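Probable ss-1,3-N-acetylglucosaminyltransferase (Staphylococcus aureus subsp. aureus N315, PDB 6H21) is probably a glycosyltransferase with a GT-A-type domain and a TarS-type linker domain, and holds uridine-diphosphate-N-acetylglucosamine and manganese ions in this model. Local coordinates at residues C[45-50]-C[119-124]; C[299-304]-C[333-338]; C[199-204]-C[248-253]. All blocks are in the same frame, centred on the assembly; numbering follows the deposited sequence.

Interaction 1: residues C[45-50]-C[119-124]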
loop_
_atom_site.group_PDB
_atom_site.type_symbol
_atom_site.label_atom_id
_atom_site.label_comp_id
_atom_site.label_asym_id
_atom_site.label_seq_id
_atom_site.Cartn_x
_atom_site.Cartn_y
_atom_site.Cartn_z
ATOM N N GLN C 45 10.806 -56.236 1.572
ATOM C CA GLN C 45 10.197 -55.734 2.814
ATOM C C GLN C 45 10.370 -56.763 3.939
ATOM O O GLN C 45 10.451 -57.961 3.691
ATOM C CB GLN C 45 8.713 -55.432 2.596
ATOM C CG GLN C 45 8.465 -54.185 1.764
ATOM C CD GLN C 45 8.972 -52.946 2.463
ATOM O OE1 GLN C 45 8.550 -52.630 3.575
ATOM N NE2 GLN C 45 9.895 -52.251 1.818
ATOM N N THR C 46 10.379 -56.288 5.189
ATOM C CA THR C 46 10.369 -57.177 6.347
ATOM C C THR C 46 9.006 -57.851 6.510
ATOM O O THR C 46 8.936 -58.930 7.073
ATOM C CB THR C 46 10.727 -56.441 7.635
ATOM O OG1 THR C 46 9.800 -55.365 7.793
ATOM C CG2 THR C 46 12.154 -55.948 7.602
ATOM N N MET C 47 7.937 -57.209 6.027
ATOM C CA MET C 47 6.614 -57.819 6.021
ATOM C C MET C 47 6.661 -59.116 5.205
ATOM O O MET C 47 7.306 -59.179 4.161
ATOM C CB MET C 47 5.545 -56.906 5.420
ATOM C CG MET C 47 4.175 -57.563 5.331
ATOM S SD MET C 47 2.859 -56.400 4.882
ATOM C CE MET C 47 2.692 -55.499 6.419
ATOM N N LYS C 48 5.919 -60.113 5.699
ATOM C CA LYS C 48 5.746 -61.423 5.080
ATOM C C LYS C 48 5.244 -61.221 3.644
ATOM O O LYS C 48 4.314 -60.456 3.383
ATOM C CB LYS C 48 4.777 -62.241 5.945
ATOM C CG LYS C 48 4.782 -63.747 5.746
ATOM C CD LYS C 48 4.166 -64.508 6.909
ATOM N N SER C 49 5.886 -61.911 2.710
ATOM C CA SER C 49 5.669 -61.704 1.295
ATOM C C SER C 49 4.202 -61.977 0.927
ATOM O O SER C 49 3.635 -61.309 0.058
ATOM C CB SER C 49 6.618 -62.566 0.505
ATOM O OG SER C 49 6.423 -62.353 -0.879
ATOM N N THR C 50 3.592 -62.963 1.601
ATOM C CA THR C 50 2.214 -63.364 1.348
ATOM C C THR C 50 1.223 -62.308 1.876
ATOM O O THR C 50 0.047 -62.320 1.486
ATOM C CB THR C 50 1.938 -64.748 1.956
ATOM O OG1 THR C 50 2.081 -64.658 3.375
ATOM C CG2 THR C 50 2.873 -65.816 1.436
ATOM N N ALA C 119 9.207 -50.404 6.060
ATOM C CA ALA C 119 8.096 -49.486 5.798
ATOM C C ALA C 119 6.742 -50.167 6.001
ATOM O O ALA C 119 5.954 -49.707 6.811
ATOM C CB ALA C 119 8.195 -48.896 4.407
ATOM N N LEU C 120 6.458 -51.231 5.243
ATOM C CA LEU C 120 5.097 -51.770 5.227
ATOM C C LEU C 120 4.753 -52.360 6.601
ATOM O O LEU C 120 3.664 -52.131 7.104
ATOM C CB LEU C 120 4.947 -52.814 4.116
ATOM C CG LEU C 120 5.069 -52.317 2.673
ATOM C CD1 LEU C 120 4.560 -53.378 1.711
ATOM C CD2 LEU C 120 4.319 -51.006 2.458
ATOM N N GLU C 121 5.700 -53.094 7.200
ATOM C CA GLU C 121 5.474 -53.812 8.474
ATOM C C GLU C 121 5.225 -52.805 9.607
ATOM O O GLU C 121 4.229 -52.917 10.311
ATOM C CB GLU C 121 6.648 -54.748 8.785
ATOM C CG GLU C 121 6.498 -55.530 10.091
ATOM C CD GLU C 121 5.608 -56.772 10.082
ATOM O OE1 GLU C 121 4.882 -57.010 9.072
ATOM O OE2 GLU C 121 5.652 -57.530 11.086
ATOM N N ASP C 122 6.113 -51.821 9.759
ATOM C CA ASP C 122 6.039 -50.863 10.864
ATOM C C ASP C 122 4.808 -49.957 10.740
ATOM O O ASP C 122 4.137 -49.721 11.738
ATOM C CB ASP C 122 7.280 -49.984 10.930
ATOM C CG ASP C 122 8.478 -50.684 11.536
ATOM O OD1 ASP C 122 8.433 -51.952 11.668
ATOM O OD2 ASP C 122 9.443 -49.953 11.876
ATOM N N LEU C 123 4.533 -49.448 9.533
ATOM C CA LEU C 123 3.389 -48.550 9.332
ATOM C C LEU C 123 2.080 -49.327 9.533
ATOM O O LEU C 123 1.182 -48.838 10.204
ATOM C CB LEU C 123 3.447 -47.904 7.944
ATOM C CG LEU C 123 4.160 -46.553 7.880
ATOM C CD1 LEU C 123 5.482 -46.576 8.616
ATOM C CD2 LEU C 123 4.364 -46.112 6.435
ATOM N N TYR C 124 1.990 -50.525 8.950
ATOM C CA TYR C 124 0.800 -51.360 9.100
ATOM C C TYR C 124 0.571 -51.704 10.578
ATOM O O TYR C 124 -0.548 -51.596 11.058
ATOM C CB TYR C 124 0.866 -52.667 8.302
ATOM C CG TYR C 124 -0.316 -53.570 8.580
ATOM C CD1 TYR C 124 -1.512 -53.420 7.899
ATOM C CD2 TYR C 124 -0.260 -54.540 9.572
ATOM C CE1 TYR C 124 -2.615 -54.215 8.180
ATOM C CE2 TYR C 124 -1.351 -55.348 9.861
ATOM C CZ TYR C 124 -2.537 -55.182 9.167
ATOM O OH TYR C 124 -3.629 -55.969 9.442
HETATM O O HOH W 1 8.142 -54.033 5.859
HETATM O O HOH W 2 4.409 -59.795 8.152
#

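Interaction 2: residues C[299-304]-C[333-338]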
loop_
_atom_site.group_PDB
_atom_site.type_symbol
_atom_site.label_atom_id
_atom_site.label_comp_id
_atom_site.label_asym_id
_atom_site.label_seq_id
_atom_site.Cartn_x
_atom_site.Cartn_y
_atom_site.Cartn_z
ATOM N N GLU C 299 -5.341 -12.628 -15.589
ATOM C CA GLU C 299 -6.126 -13.861 -15.740
ATOM C C GLU C 299 -5.881 -14.772 -14.527
ATOM O O GLU C 299 -6.832 -15.317 -13.967
ATOM C CB GLU C 299 -5.823 -14.540 -17.082
ATOM C CG GLU C 299 -6.864 -15.573 -17.514
ATOM N N TRP C 300 -4.617 -14.950 -14.136
ATOM C CA TRP C 300 -4.255 -15.746 -12.953
ATOM C C TRP C 300 -5.016 -15.256 -11.703
ATOM O O TRP C 300 -5.669 -16.046 -10.989
ATOM C CB TRP C 300 -2.737 -15.735 -12.724
ATOM C CG TRP C 300 -2.318 -16.599 -11.575
ATOM C CD1 TRP C 300 -2.143 -16.214 -10.281
ATOM C CD2 TRP C 300 -2.063 -18.015 -11.605
ATOM N NE1 TRP C 300 -1.774 -17.280 -9.511
ATOM C CE2 TRP C 300 -1.717 -18.397 -10.291
ATOM C CE3 TRP C 300 -2.107 -18.994 -12.607
ATOM C CZ2 TRP C 300 -1.401 -19.713 -9.953
ATOM C CZ3 TRP C 300 -1.804 -20.297 -12.264
ATOM C CH2 TRP C 300 -1.447 -20.645 -10.957
ATOM N N LEU C 301 -4.942 -13.945 -11.441
ATOM C CA LEU C 301 -5.551 -13.376 -10.259
ATOM C C LEU C 301 -7.073 -13.473 -10.365
ATOM O O LEU C 301 -7.700 -13.672 -9.380
ATOM C CB LEU C 301 -5.127 -11.917 -10.086
ATOM C CG LEU C 301 -5.795 -11.169 -8.931
ATOM C CD1 LEU C 301 -5.488 -11.820 -7.584
ATOM C CD2 LEU C 301 -5.339 -9.715 -8.929
ATOM N N ASN C 302 -7.635 -13.259 -11.555
ATOM C CA ASN C 302 -9.074 -13.434 -11.738
ATOM C C ASN C 302 -9.540 -14.840 -11.291
ATOM O O ASN C 302 -10.550 -14.955 -10.614
ATOM C CB ASN C 302 -9.507 -13.176 -13.176
ATOM C CG ASN C 302 -11.012 -13.071 -13.276
ATOM O OD1 ASN C 302 -11.608 -12.144 -12.718
ATOM N ND2 ASN C 302 -11.632 -14.028 -13.947
ATOM N N ASN C 303 -8.806 -15.893 -11.662
ATOM C CA ASN C 303 -9.150 -17.265 -11.280
ATOM C C ASN C 303 -8.983 -17.453 -9.771
ATOM O O ASN C 303 -9.814 -18.092 -9.138
ATOM C CB ASN C 303 -8.305 -18.296 -12.030
ATOM C CG ASN C 303 -8.739 -18.455 -13.469
ATOM O OD1 ASN C 303 -9.934 -18.480 -13.745
ATOM N ND2 ASN C 303 -7.792 -18.553 -14.389
ATOM N N PHE C 304 -7.889 -16.909 -9.219
ATOM C CA PHE C 304 -7.575 -17.023 -7.794
ATOM C C PHE C 304 -8.708 -16.357 -7.010
ATOM O O PHE C 304 -9.226 -16.934 -6.063
ATOM C CB PHE C 304 -6.223 -16.367 -7.473
ATOM C CG PHE C 304 -5.564 -16.764 -6.177
ATOM C CD1 PHE C 304 -6.273 -17.359 -5.152
ATOM C CD2 PHE C 304 -4.213 -16.493 -5.960
ATOM C CE1 PHE C 304 -5.652 -17.707 -3.964
ATOM C CE2 PHE C 304 -3.593 -16.852 -4.775
ATOM C CZ PHE C 304 -4.316 -17.474 -3.788
ATOM N N ASN C 333 -9.635 -8.725 -6.041
ATOM C CA ASN C 333 -9.194 -8.912 -7.444
ATOM C C ASN C 333 -8.411 -7.660 -7.877
ATOM O O ASN C 333 -8.641 -7.112 -8.930
ATOM C CB ASN C 333 -10.388 -9.250 -8.361
ATOM C CG ASN C 333 -10.005 -9.819 -9.715
ATOM O OD1 ASN C 333 -8.916 -10.373 -9.902
ATOM N ND2 ASN C 333 -10.924 -9.731 -10.663
ATOM N N ASP C 334 -7.458 -7.229 -7.037
ATOM C CA ASP C 334 -6.759 -5.952 -7.176
ATOM C C ASP C 334 -5.255 -6.209 -7.299
ATOM O O ASP C 334 -4.575 -6.413 -6.300
ATOM C CB ASP C 334 -7.069 -5.044 -5.985
ATOM C CG ASP C 334 -6.642 -3.587 -6.137
ATOM O OD1 ASP C 334 -5.479 -3.308 -6.517
ATOM O OD2 ASP C 334 -7.448 -2.735 -5.749
ATOM N N LEU C 335 -4.758 -6.230 -8.541
ATOM C CA LEU C 335 -3.413 -6.650 -8.801
ATOM C C LEU C 335 -2.431 -5.687 -8.118
ATOM O O LEU C 335 -1.442 -6.135 -7.571
ATOM C CB LEU C 335 -3.174 -6.740 -10.311
ATOM C CG LEU C 335 -1.741 -7.103 -10.707
ATOM C CD1 LEU C 335 -1.345 -8.473 -10.176
ATOM C CD2 LEU C 335 -1.546 -7.039 -12.219
ATOM N N LEU C 336 -2.724 -4.379 -8.143
ATOM C CA LEU C 336 -1.823 -3.352 -7.509
ATOM C C LEU C 336 -1.666 -3.648 -6.012
ATOM O O LEU C 336 -0.571 -3.549 -5.450
ATOM C CB LEU C 336 -2.387 -1.943 -7.727
ATOM C CG LEU C 336 -2.187 -1.330 -9.117
ATOM C CD1 LEU C 336 -2.826 0.046 -9.214
ATOM C CD2 LEU C 336 -0.724 -1.216 -9.463
ATOM N N ALA C 337 -2.785 -3.986 -5.382
ATOM C CA ALA C 337 -2.828 -4.296 -3.955
ATOM C C ALA C 337 -2.066 -5.593 -3.663
ATOM O O ALA C 337 -1.387 -5.665 -2.665
ATOM C CB ALA C 337 -4.248 -4.359 -3.475
ATOM N N VAL C 338 -2.118 -6.596 -4.552
ATOM C CA VAL C 338 -1.329 -7.826 -4.317
ATOM C C VAL C 338 0.171 -7.510 -4.423
ATOM O O VAL C 338 0.973 -7.933 -3.574
ATOM C CB VAL C 338 -1.754 -8.993 -5.230
ATOM C CG1 VAL C 338 -0.934 -10.243 -4.945
ATOM C CG2 VAL C 338 -3.243 -9.287 -5.102
#

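Interaction 3: residues C[199-204]-C[248-253]. With UD1 (uridine-diphosphate-N-acetylglucosamine), chain X.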
loop_
_atom_site.group_PDB
_atom_site.type_symbol
_atom_site.label_atom_id
_atom_site.label_comp_id
_atom_site.label_asym_id
_atom_site.label_seq_id
_atom_site.Cartn_x
_atom_site.Cartn_y
_atom_site.Cartn_z
ATOM N N ASP C 199 -3.428 -34.533 -5.951
ATOM C CA ASP C 199 -2.954 -35.349 -4.848
ATOM C C ASP C 199 -3.376 -34.705 -3.516
ATOM O O ASP C 199 -3.850 -35.388 -2.612
ATOM C CB ASP C 199 -1.442 -35.585 -4.959
ATOM C CG ASP C 199 -1.048 -36.483 -6.126
ATOM O OD1 ASP C 199 -1.916 -36.757 -6.975
ATOM O OD2 ASP C 199 0.127 -36.926 -6.170
ATOM N N GLN C 200 -3.241 -33.380 -3.416
ATOM C CA GLN C 200 -3.746 -32.638 -2.241
ATOM C C GLN C 200 -5.245 -32.903 -2.035
ATOM O O GLN C 200 -5.696 -33.121 -0.918
ATOM C CB GLN C 200 -3.573 -31.131 -2.429
ATOM C CG GLN C 200 -2.147 -30.630 -2.355
ATOM C CD GLN C 200 -2.117 -29.115 -2.397
ATOM O OE1 GLN C 200 -2.640 -28.435 -1.512
ATOM N NE2 GLN C 200 -1.517 -28.566 -3.446
ATOM N N LEU C 201 -6.016 -32.867 -3.126
ATOM C CA LEU C 201 -7.448 -33.007 -3.058
ATOM C C LEU C 201 -7.817 -34.406 -2.546
ATOM O O LEU C 201 -8.703 -34.530 -1.712
ATOM C CB LEU C 201 -8.073 -32.747 -4.430
ATOM C CG LEU C 201 -9.576 -33.015 -4.506
ATOM C CD1 LEU C 201 -10.329 -32.226 -3.451
ATOM C CD2 LEU C 201 -10.119 -32.697 -5.895
ATOM N N PHE C 202 -7.114 -35.436 -3.043
ATOM C CA PHE C 202 -7.351 -36.809 -2.614
ATOM C C PHE C 202 -7.078 -36.938 -1.109
ATOM O O PHE C 202 -7.904 -37.465 -0.394
ATOM C CB PHE C 202 -6.506 -37.794 -3.422
ATOM C CG PHE C 202 -6.717 -39.238 -3.043
ATOM C CD1 PHE C 202 -6.074 -39.777 -1.937
ATOM C CD2 PHE C 202 -7.579 -40.044 -3.770
ATOM C CE1 PHE C 202 -6.269 -41.101 -1.580
ATOM C CE2 PHE C 202 -7.776 -41.365 -3.412
ATOM C CZ PHE C 202 -7.129 -41.892 -2.313
ATOM N N THR C 203 -5.927 -36.441 -0.636
ATOM C CA THR C 203 -5.573 -36.547 0.777
ATOM C C THR C 203 -6.569 -35.771 1.653
ATOM O O THR C 203 -7.000 -36.284 2.699
ATOM C CB THR C 203 -4.131 -36.104 1.039
ATOM O OG1 THR C 203 -3.252 -36.938 0.281
ATOM C CG2 THR C 203 -3.757 -36.190 2.501
ATOM N N ILE C 204 -6.961 -34.564 1.223
ATOM C CA ILE C 204 -7.955 -33.757 1.943
ATOM C C ILE C 204 -9.307 -34.482 1.994
ATOM O O ILE C 204 -9.932 -34.514 3.057
ATOM C CB ILE C 204 -8.096 -32.353 1.314
ATOM C CG1 ILE C 204 -6.819 -31.523 1.477
ATOM C CG2 ILE C 204 -9.343 -31.637 1.834
ATOM C CD1 ILE C 204 -6.744 -30.691 2.733
ATOM N N ILE C 248 -8.432 -26.355 -6.384
ATOM C CA ILE C 248 -8.432 -25.686 -5.079
ATOM C C ILE C 248 -9.882 -25.523 -4.598
ATOM O O ILE C 248 -10.183 -25.756 -3.431
ATOM C CB ILE C 248 -7.687 -24.335 -5.128
ATOM C CG1 ILE C 248 -6.239 -24.470 -5.608
ATOM C CG2 ILE C 248 -7.769 -23.624 -3.786
ATOM C CD1 ILE C 248 -5.400 -25.401 -4.787
ATOM N N ASN C 249 -10.777 -25.126 -5.496
ATOM C CA ASN C 249 -12.194 -25.014 -5.182
ATOM C C ASN C 249 -12.713 -26.327 -4.557
ATOM O O ASN C 249 -13.456 -26.291 -3.611
ATOM C CB ASN C 249 -13.019 -24.587 -6.400
ATOM C CG ASN C 249 -14.477 -24.370 -6.064
ATOM O OD1 ASN C 249 -15.363 -25.047 -6.598
ATOM N ND2 ASN C 249 -14.736 -23.513 -5.095
ATOM N N GLU C 250 -12.288 -27.481 -5.072
ATOM C CA GLU C 250 -12.768 -28.779 -4.598
ATOM C C GLU C 250 -12.221 -29.088 -3.200
ATOM O O GLU C 250 -12.889 -29.754 -2.415
ATOM C CB GLU C 250 -12.423 -29.887 -5.603
ATOM C CG GLU C 250 -13.120 -29.723 -6.948
ATOM C CD GLU C 250 -14.633 -29.886 -6.941
ATOM O OE1 GLU C 250 -15.134 -30.749 -6.182
ATOM O OE2 GLU C 250 -15.324 -29.150 -7.708
ATOM N N ILE C 251 -11.024 -28.572 -2.883
ATOM C CA ILE C 251 -10.441 -28.739 -1.554
ATOM C C ILE C 251 -11.337 -28.047 -0.514
ATOM O O ILE C 251 -11.721 -28.654 0.499
ATOM C CB ILE C 251 -8.987 -28.244 -1.536
ATOM C CG1 ILE C 251 -8.078 -29.249 -2.257
ATOM C CG2 ILE C 251 -8.515 -27.946 -0.119
ATOM C CD1 ILE C 251 -6.732 -28.687 -2.621
ATOM N N TYR C 252 -11.683 -26.781 -0.780
ATOM C CA TYR C 252 -12.552 -26.011 0.119
ATOM C C TYR C 252 -13.933 -26.661 0.254
ATOM O O TYR C 252 -14.443 -26.744 1.368
ATOM C CB TYR C 252 -12.677 -24.571 -0.365
ATOM C CG TYR C 252 -11.448 -23.750 -0.113
ATOM C CD1 TYR C 252 -11.056 -23.451 1.179
ATOM C CD2 TYR C 252 -10.680 -23.275 -1.161
ATOM C CE1 TYR C 252 -9.946 -22.657 1.430
ATOM C CE2 TYR C 252 -9.561 -22.501 -0.932
ATOM C CZ TYR C 252 -9.197 -22.190 0.370
ATOM O OH TYR C 252 -8.122 -21.402 0.604
ATOM N N LYS C 253 -14.496 -27.147 -0.872
ATOM C CA LYS C 253 -15.787 -27.845 -0.897
ATOM C C LYS C 253 -15.732 -29.090 0.002
ATOM O O LYS C 253 -16.669 -29.325 0.754
ATOM C CB LYS C 253 -16.215 -28.244 -2.314
ATOM C CG LYS C 253 -16.620 -27.085 -3.224
ATOM C CD LYS C 253 -17.721 -27.402 -4.215
ATOM C CE LYS C 253 -17.255 -28.090 -5.487
HETATM C "C1'" UD1 X . 5.410 -35.003 -7.802
HETATM C "C2'" UD1 X . 5.154 -34.797 -6.307
HETATM C "C3'" UD1 X . 4.697 -36.109 -5.672
HETATM C "C4'" UD1 X . 3.488 -36.650 -6.431
HETATM C "C5'" UD1 X . 3.730 -36.696 -7.942
HETATM C "C6'" UD1 X . 2.478 -37.117 -8.717
HETATM C "C7'" UD1 X . 6.515 -33.065 -5.194
HETATM C "C8'" UD1 X . 7.828 -32.773 -4.518
HETATM N "N2'" UD1 X . 6.358 -34.312 -5.645
HETATM O "O1'" UD1 X . 6.441 -35.989 -7.930
HETATM O "O3'" UD1 X . 4.375 -35.900 -4.289
HETATM O "O4'" UD1 X . 3.205 -37.969 -5.959
HETATM O "O5'" UD1 X . 4.206 -35.429 -8.442
HETATM O "O6'" UD1 X . 1.345 -36.318 -8.388
HETATM O "O7'" UD1 X . 5.648 -32.215 -5.313
HETATM N N1 UD1 X . 3.230 -41.054 -14.076
HETATM C C2 UD1 X . 2.119 -41.621 -14.726
HETATM N N3 UD1 X . 1.741 -41.213 -15.931
HETATM C C4 UD1 X . 2.408 -40.256 -16.566
HETATM C C5 UD1 X . 3.517 -39.664 -15.960
HETATM C C6 UD1 X . 3.922 -40.073 -14.687
HETATM O O2 UD1 X . 1.454 -42.515 -14.186
HETATM O O4 UD1 X . 2.011 -39.927 -17.706
HETATM C C1B UD1 X . 3.560 -41.559 -12.742
HETATM C C2B UD1 X . 5.041 -41.805 -12.516
HETATM O "O2'" UD1 X . 5.450 -43.036 -13.101
HETATM C C3B UD1 X . 5.118 -41.789 -10.998
HETATM C C4B UD1 X . 4.015 -40.816 -10.589
HETATM O O4B UD1 X . 3.165 -40.631 -11.732
HETATM O O3B UD1 X . 4.842 -43.090 -10.463
HETATM C C5B UD1 X . 4.553 -39.459 -10.171
HETATM O O5B UD1 X . 5.526 -39.045 -11.121
HETATM P PA UD1 X . 6.948 -38.460 -10.681
HETATM O O1A UD1 X . 7.674 -38.173 -11.956
HETATM O O2A UD1 X . 7.595 -39.277 -9.565
HETATM O O3A UD1 X . 6.475 -37.077 -10.071
HETATM P PB UD1 X . 7.404 -36.126 -9.190
HETATM O O1B UD1 X . 7.511 -34.812 -9.901
HETATM O O2B UD1 X . 8.683 -36.812 -8.734
#

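Interaction 1: residues C[45-50]-C[119-124]
Ala119, in the first turn of helix 119-129, touches Gln45 OE1 with its CB at 3.8 Å. One residue on, Leu120 N donates to that same OE1 at 3.0 Å. The bond is almost straight at the hydrogen (176°), its donor tilted 31° from the carbonyl plane. The Gln45 chain, bent about the CB-CG bond, crosses Leu120 at about a right angle and rests its CG on Leu120 CG and CD1, while NE2 turns to Ser41 O and His116 O. At Glu121 the backbone N donates a hydrogen bond to a water at 2.9 Å; this water also donates to Gln45 OE1 and accepts from Met47 N. The 45-50 loop thus meets two N-H groups of the helix start, one directly and one through water. Glu121 CB sits 3.4 Å from Thr46 OG1, which also makes a weak hydrogen bond with Glu117 O. Glu121 OE1 lies against Met47 CA and CB and accepts from a second water at 3.0 Å, which accepts from Lys48 N. Tyr124 CB meets Met47 CE at 3.9 Å; chi3 of -74° swings that methyl back toward the helix, where Leu120 O is 3.6 Å from it. Within the GT-A-type domain the contact joins the loop between helix 35-43 and strand 52-58 to helix 119-129, with Leu120 packed on Val22 and Val24 of strand 22-28 and, like Gln45 and Met47, on Tyr52.

Interaction 2: residues C[299-304]-C[333-338]
Asn302, inside helix 294-308, and Asn333, at the turn between helices 324-332 and 335-344, bring their CA atoms to 6.2 Å; Asn333 has the positive phi (61°) of a Schellman motif. The two side chains meet near the surface, where Asn333 ND2 gives a weak hydrogen bond of 3.2 Å to Asn302 OD1, bent to 132° at the hydrogen, with the amide planes 42° apart. The other arm of the Asn333 amide, OD1, rests 3.4 Å from Leu301 CG. Leu301, buried, carries the apolar half. Its CG stands anti to the backbone N, and from there the methyls part: CD2 presses on Leu335 N, 3.6 Å away, and CD1 meets Val338 CG2 tip to tip at 4.2 Å. Asp334 is the N-cap of helix 335-344, its OD1 accepting from Ala337 N at 3.0 Å from above the carboxylate plane. Its side chain also lies about 3 Å from a manganese ion and packs on Leu336 of the third subunit, so the turn lies where other subunits approach. Within the helical TarS-type linker region, the chemistry implies that helix 294-308 and the start of helix 335-344 are held chiefly by one leucine, with a single weak amide bond beside it.

Interaction 3: residues C[199-204]-C[248-253]
Leu201 and Ile251 are the hub of a parallel helix pair: helix 198-207, which borders the uridine-diphosphate-N-acetylglucosamine pocket of the GT-A-type fold, lies beside helix 242-256 of the TarS-type linker region. The axes of the two segments run 8° from parallel and 9.3 Å apart, with no hydrogen bond between them. Leu201 can be followed outward. Its CB is 4.1 Å from Ile251 CG1. CG stands anti to the backbone N (chi1 174°), which carries the branch point across toward the partner helix. From there the methyls divide the work. CD1 reaches the backbone of the other helix, 3.7 Å from Glu250 O, and also touches Ile251 CG1 at 3.9 Å. CD2 lies against Glu250 CB at 3.6 Å, where the two side chains cross at a slant; beyond CB the glutamate leads away, so that its aliphatic root serves the contact. Ile251 answers with its long branch: CD1, nearly anti to CA across the CB-CG1 bond (chi2 164°), comes 4.0 Å from Gln200 CB. Gln200 OE1 is bonded elsewhere, to Tyr274 OH; the Tyr274 side chain, on helix 264-281, also packs on Ile251. A turn after Gln200, Ile204 sets CG2 against Ile251 CG2 at 4.3 Å. The buried seam is thus wholly apolar in its side-chain meetings. It backs the pocket residue Asp199, salt-bridged to Arg94 through the same OD2 that accepts a 2.6 Å hydrogen bond from O6' of the ligand.

Overall arrangement
The buried contact is interaction 3, nearest the middle of the chain; interactions 1 and 2 are partly buried and lie on opposite sides of the chain's centre, their own centres about 48 Å apart. Chemistry follows place. At 45-50 with 119-124 a loop meets a helix start through polar groups and water, with one buried methionine packed beside them; at 199-204 with 248-253 two helices meet through hydrocarbon; interaction 2 sets a buried leucine beside one pair of asparagine amides. Interactions 2 and 3 share neighbours: helix 294-308 packs on helix 242-256, with Trp300 and Phe304 both meeting Phe245. Interaction 1 belongs to the glycosyltransferase family 2 region, about 13 Å from interaction 3 at the nearest atoms.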